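Local coordinates for protein phenolic acid decarboxylase (Sedimentibacter hydroxybenzoicus, PDB 7AE5) that catalyses the reversible, non-oxidative decarboxylation of 4-hydroxybenzoate and 3,4-dihydroxybenzoate as an oxygen-sensitive UbiD-family enzyme that uses prenylated FMN and manganese, at residues C[123-128]-C[294-299]; C[244-248]-C[261-265]. All coordinates share one frame. Residues are numbered along the deposited sequence.

Interaction 1 (C[123-128]-C[294-299])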
loop_
_atom_site.group_PDB
_atom_site.type_symbol
_atom_site.label_atom_id
_atom_site.label_comp_id
_atom_site.label_asym_id
_atom_site.label_seq_id
_atom_site.Cartn_x
_atom_site.Cartn_y
_atom_site.Cartn_z
ATOM N N ILE C 123 48.383 2.675 42.688
ATOM C CA ILE C 123 48.038 2.319 41.317
ATOM C C ILE C 123 47.634 3.569 40.554
ATOM O O ILE C 123 46.727 4.305 40.963
ATOM C CB ILE C 123 46.933 1.263 41.301
ATOM C CG1 ILE C 123 47.533 -0.112 41.576
ATOM C CG2 ILE C 123 46.197 1.269 39.969
ATOM C CD1 ILE C 123 46.510 -1.181 41.713
ATOM N N ASN C 124 48.317 3.820 39.440
ATOM C CA ASN C 124 48.063 4.975 38.589
ATOM C C ASN C 124 48.027 4.483 37.149
ATOM O O ASN C 124 49.066 4.116 36.590
ATOM C CB ASN C 124 49.138 6.048 38.781
ATOM C CG ASN C 124 48.772 7.370 38.132
ATOM O OD1 ASN C 124 47.784 7.469 37.406
ATOM N ND2 ASN C 124 49.578 8.394 38.388
ATOM N N LEU C 125 46.830 4.464 36.555
ATOM C CA LEU C 125 46.696 3.996 35.180
ATOM C C LEU C 125 47.415 4.909 34.199
ATOM O O LEU C 125 47.820 4.462 33.121
ATOM C CB LEU C 125 45.220 3.884 34.796
ATOM C CG LEU C 125 44.387 2.833 35.529
ATOM C CD1 LEU C 125 42.907 3.171 35.438
ATOM C CD2 LEU C 125 44.666 1.453 34.963
ATOM N N PHE C 126 47.589 6.185 34.551
ATOM C CA PHE C 126 48.205 7.125 33.622
ATOM C C PHE C 126 49.697 6.867 33.460
ATOM O O PHE C 126 50.259 7.154 32.397
ATOM C CB PHE C 126 47.950 8.556 34.084
ATOM C CG PHE C 126 46.532 9.004 33.892
ATOM C CD1 PHE C 126 45.570 8.733 34.850
ATOM C CD2 PHE C 126 46.158 9.687 32.748
ATOM C CE1 PHE C 126 44.261 9.142 34.673
ATOM C CE2 PHE C 126 44.853 10.099 32.565
ATOM C CZ PHE C 126 43.903 9.826 33.528
ATOM N N GLU C 127 50.354 6.326 34.488
ATOM C CA GLU C 127 51.754 5.945 34.349
ATOM C C GLU C 127 51.932 4.678 33.524
ATOM O O GLU C 127 53.073 4.304 33.232
ATOM C CB GLU C 127 52.395 5.770 35.727
ATOM C CG GLU C 127 53.025 7.043 36.270
ATOM C CD GLU C 127 53.180 7.033 37.780
ATOM O OE1 GLU C 127 52.825 6.014 38.412
ATOM O OE2 GLU C 127 53.655 8.048 38.335
ATOM N N ILE C 128 50.841 4.020 33.140
ATOM C CA ILE C 128 50.876 2.840 32.287
ATOM C C ILE C 128 50.283 3.131 30.914
ATOM O O ILE C 128 50.873 2.791 29.888
ATOM C CB ILE C 128 50.150 1.652 32.959
ATOM C CG1 ILE C 128 50.861 1.247 34.252
ATOM C CG2 ILE C 128 50.054 0.471 32.001
ATOM C CD1 ILE C 128 52.331 0.951 34.072
ATOM N N ILE C 294 40.581 -0.936 40.865
ATOM C CA ILE C 294 41.687 -1.666 40.258
ATOM C C ILE C 294 42.678 -1.988 41.368
ATOM O O ILE C 294 43.326 -1.090 41.917
ATOM C CB ILE C 294 42.328 -0.863 39.119
ATOM C CG1 ILE C 294 41.458 -0.979 37.867
ATOM C CG2 ILE C 294 43.734 -1.367 38.824
ATOM C CD1 ILE C 294 41.916 -0.123 36.720
ATOM N N ASP C 295 42.775 -3.271 41.719
ATOM C CA ASP C 295 43.578 -3.707 42.855
ATOM C C ASP C 295 45.023 -4.015 42.488
ATOM O O ASP C 295 45.907 -3.899 43.344
ATOM C CB ASP C 295 42.949 -4.945 43.502
ATOM C CG ASP C 295 41.534 -4.695 43.990
ATOM O OD1 ASP C 295 41.365 -3.913 44.949
ATOM O OD2 ASP C 295 40.594 -5.284 43.416
ATOM N N ARG C 296 45.289 -4.402 41.242
ATOM C CA ARG C 296 46.652 -4.689 40.820
ATOM C C ARG C 296 46.757 -4.538 39.309
ATOM O O ARG C 296 45.812 -4.840 38.575
ATOM C CB ARG C 296 47.092 -6.095 41.244
ATOM C CG ARG C 296 48.541 -6.416 40.906
ATOM C CD ARG C 296 48.826 -7.902 41.013
ATOM N NE ARG C 296 48.971 -8.330 42.400
ATOM C CZ ARG C 296 50.023 -8.984 42.876
ATOM N NH1 ARG C 296 51.045 -9.307 42.100
ATOM N NH2 ARG C 296 50.047 -9.326 44.161
ATOM N N ILE C 297 47.918 -4.067 38.860
ATOM C CA ILE C 297 48.242 -3.951 37.444
ATOM C C ILE C 297 49.459 -4.820 37.163
ATOM O O ILE C 297 50.474 -4.718 37.862
ATOM C CB ILE C 297 48.517 -2.492 37.035
ATOM C CG1 ILE C 297 47.224 -1.678 37.047
ATOM C CG2 ILE C 297 49.168 -2.435 35.657
ATOM C CD1 ILE C 297 47.441 -0.195 36.847
ATOM N N THR C 298 49.354 -5.679 36.152
ATOM C CA THR C 298 50.480 -6.452 35.645
ATOM C C THR C 298 50.638 -6.148 34.162
ATOM O O THR C 298 49.661 -6.204 33.410
ATOM C CB THR C 298 50.277 -7.957 35.861
ATOM O OG1 THR C 298 49.492 -8.495 34.790
ATOM C CG2 THR C 298 49.572 -8.221 37.184
ATOM N N HIS C 299 51.860 -5.823 33.744
ATOM C CA HIS C 299 52.067 -5.369 32.377
ATOM C C HIS C 299 53.451 -5.768 31.885
ATOM O O HIS C 299 54.382 -5.955 32.674
ATOM C CB HIS C 299 51.882 -3.851 32.263
ATOM C CG HIS C 299 52.956 -3.056 32.939
ATOM N ND1 HIS C 299 54.159 -2.762 32.334
ATOM C CD2 HIS C 299 53.007 -2.492 34.170
ATOM C CE1 HIS C 299 54.903 -2.048 33.161
ATOM N NE2 HIS C 299 54.228 -1.872 34.282
#

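Interaction 2 (C[244-248]-C[261-265])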
loop_
_atom_site.group_PDB
_atom_site.type_symbol
_atom_site.label_atom_id
_atom_site.label_comp_id
_atom_site.label_asym_id
_atom_site.label_seq_id
_atom_site.Cartn_x
_atom_site.Cartn_y
_atom_site.Cartn_z
ATOM N N LYS C 244 47.055 -17.697 34.933
ATOM C CA LYS C 244 46.169 -17.316 36.023
ATOM C C LYS C 244 46.415 -15.872 36.439
ATOM O O LYS C 244 47.550 -15.388 36.425
ATOM C CB LYS C 244 46.376 -18.246 37.220
ATOM C CG LYS C 244 45.182 -18.341 38.156
ATOM C CD LYS C 244 45.516 -19.184 39.375
ATOM C CE LYS C 244 46.284 -18.370 40.406
ATOM N NZ LYS C 244 45.750 -18.570 41.780
ATOM N N SER C 245 45.340 -15.179 36.800
ATOM C CA SER C 245 45.482 -13.841 37.345
ATOM C C SER C 245 46.187 -13.905 38.697
ATOM O O SER C 245 46.200 -14.938 39.373
ATOM C CB SER C 245 44.119 -13.163 37.484
ATOM O OG SER C 245 43.522 -13.465 38.734
ATOM N N ASP C 246 46.782 -12.779 39.087
ATOM C CA ASP C 246 47.596 -12.760 40.298
ATOM C C ASP C 246 46.736 -12.884 41.550
ATOM O O ASP C 246 47.052 -13.664 42.457
ATOM C CB ASP C 246 48.434 -11.483 40.342
ATOM C CG ASP C 246 49.867 -11.710 39.900
ATOM O OD1 ASP C 246 50.188 -12.842 39.482
ATOM O OD2 ASP C 246 50.670 -10.757 39.971
ATOM N N LEU C 247 45.640 -12.131 41.616
ATOM C CA LEU C 247 44.849 -12.051 42.837
ATOM C C LEU C 247 43.664 -13.005 42.863
ATOM O O LEU C 247 43.138 -13.282 43.947
ATOM C CB LEU C 247 44.333 -10.623 43.038
ATOM C CG LEU C 247 45.368 -9.503 42.948
ATOM C CD1 LEU C 247 44.685 -8.148 43.011
ATOM C CD2 LEU C 247 46.390 -9.643 44.061
ATOM N N TYR C 248 43.233 -13.515 41.713
ATOM C CA TYR C 248 41.988 -14.267 41.619
ATOM C C TYR C 248 42.251 -15.593 40.922
ATOM O O TYR C 248 42.755 -15.617 39.795
ATOM C CB TYR C 248 40.926 -13.445 40.888
ATOM C CG TYR C 248 40.676 -12.111 41.560
ATOM C CD1 TYR C 248 40.211 -12.050 42.868
ATOM C CD2 TYR C 248 40.934 -10.915 40.901
ATOM C CE1 TYR C 248 39.992 -10.837 43.496
ATOM C CE2 TYR C 248 40.717 -9.696 41.521
ATOM C CZ TYR C 248 40.246 -9.663 42.819
ATOM O OH TYR C 248 40.027 -8.456 43.443
ATOM N N LEU C 261 44.539 -5.490 34.085
ATOM C CA LEU C 261 43.976 -4.722 35.192
ATOM C C LEU C 261 43.126 -5.664 36.037
ATOM O O LEU C 261 41.996 -5.994 35.667
ATOM C CB LEU C 261 43.151 -3.545 34.680
ATOM C CG LEU C 261 43.822 -2.602 33.682
ATOM C CD1 LEU C 261 42.936 -1.398 33.412
ATOM C CD2 LEU C 261 45.173 -2.160 34.205
ATOM N N GLU C 262 43.670 -6.092 37.171
ATOM C CA GLU C 262 42.939 -6.947 38.094
ATOM C C GLU C 262 42.227 -6.084 39.127
ATOM O O GLU C 262 42.843 -5.221 39.758
ATOM C CB GLU C 262 43.883 -7.938 38.775
ATOM C CG GLU C 262 44.641 -8.818 37.795
ATOM C CD GLU C 262 45.576 -9.792 38.482
ATOM O OE1 GLU C 262 45.377 -10.063 39.685
ATOM O OE2 GLU C 262 46.508 -10.290 37.815
ATOM N N GLY C 263 40.932 -6.313 39.285
ATOM C CA GLY C 263 40.160 -5.523 40.214
ATOM C C GLY C 263 38.817 -6.151 40.502
ATOM O O GLY C 263 38.620 -7.351 40.309
ATOM N N HIS C 264 37.886 -5.317 40.963
ATOM C CA HIS C 264 36.574 -5.805 41.355
ATOM C C HIS C 264 35.535 -4.709 41.180
ATOM O O HIS C 264 35.824 -3.522 41.352
ATOM C CB HIS C 264 36.565 -6.290 42.810
ATOM C CG HIS C 264 36.839 -5.209 43.810
ATOM N ND1 HIS C 264 38.088 -4.995 44.352
ATOM C CD2 HIS C 264 36.024 -4.281 44.367
ATOM C CE1 HIS C 264 38.032 -3.983 45.200
ATOM N NE2 HIS C 264 36.790 -3.532 45.228
ATOM N N ILE C 265 34.314 -5.127 40.846
ATOM C CA ILE C 265 33.178 -4.216 40.880
ATOM C C ILE C 265 32.882 -3.850 42.328
ATOM O O ILE C 265 32.767 -4.725 43.197
ATOM C CB ILE C 265 31.954 -4.848 40.205
ATOM C CG1 ILE C 265 32.340 -5.448 38.851
ATOM C CG2 ILE C 265 30.845 -3.817 40.051
ATOM C CD1 ILE C 265 31.161 -5.705 37.938
#

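Interaction 1 (C[123-128]-C[294-299])
In the Rift-related, FMN-binding-type domain of this UbiD enzyme, the loop 123-128 packs on strand 287-299 of the antiparallel sheet. The loop turns at N124, whose OD1 accepts from F126 N at 3.1 Å, an Asx turn. Its three aliphatic side chains meet the strand. I123 CG2 lies 3.8 Å from I294 CG2 and 3.7 Å from I297 CD1, while L125 CD2 approaches I294 CD1 at 3.6 Å and I297 CD1 at 3.7 Å. Farther along, I128 CD1 rests 3.4 Å from H299 NE2. I123 CD1 also sits over backbone, 3.2 Å from I294 O and equally far from D295 O, at the classic β bulge where D295 and R296 both face E262. L261 of the adjoining strand extends the apolar layer. Between these two segments it is thus apolar packing that joins loop and strand, while a backbone hydrogen bond between L125 and R174 also helps to place the loop.

Interaction 2 (C[244-248]-C[261-265])
A carboxylate can take two successive backbone amides, one on each oxygen, and E262 does so within the antiparallel sheet of the Rift-related domain. From strand 259-265 its side chain reaches the turn at 244-248, where each carboxylate oxygen takes one amide: D246 N donates to E262 OE2 at 2.8 Å, with an N-H...O angle of 171°, and L247 N donates to E262 OE1, also at 2.8 Å, with an angle of 153°. The acid thus satisfies two successive peptide NH groups. Its own main chain is hydrogen-bonded to D295 and R296, the bulge of strand 287-299.

The turn is fastened internally as well, since S245 OG donates to Y248 O at 2.5 Å. The carboxylate of D246 has its partners in other residues: OD2 pairs with R296, and OD1 with K115 and R109. L247 CG lies 3.3 Å from E262 OE1, close because L247 N is bonded to that oxygen, and the L247 side chain touches D295 and R296. Beyond it the Y248 ring lies near G263, a residue without a side chain, and both Y248 OH, weakly, and H264 ND1 bond to D295 OD2. Y248 OH and H264 ND1 are 4.1 Å apart, with the hydroxyl near the plane of the imidazole, at its edge. Closest of all to the strand's main chain is Y248 CE2, 3.4 Å from G263 O.

In the fold
Interactions 1 and 2 show how one sheet can anchor two loops through neighbouring strands: 287-299 and 259-265 pair directly, and interaction 2 is nested in sequence inside the loop closed by interaction 1. Their centres are 12 Å apart. The bulge residues of 294-299, whose side chains turn from 123-128, supply the links to the other contact: R296 NH1 forms a salt bridge to D246 OD2 at 2.6 Å, and D295 OD2 probably hydrogen-bonds H264 ND1 at 2.7 Å. Interaction 1 lies away from the cofactor site. Interaction 2 is nearer, with the side chain of H264 about 11 Å from that of M184, a predicted prenylated-FMN-binding residue.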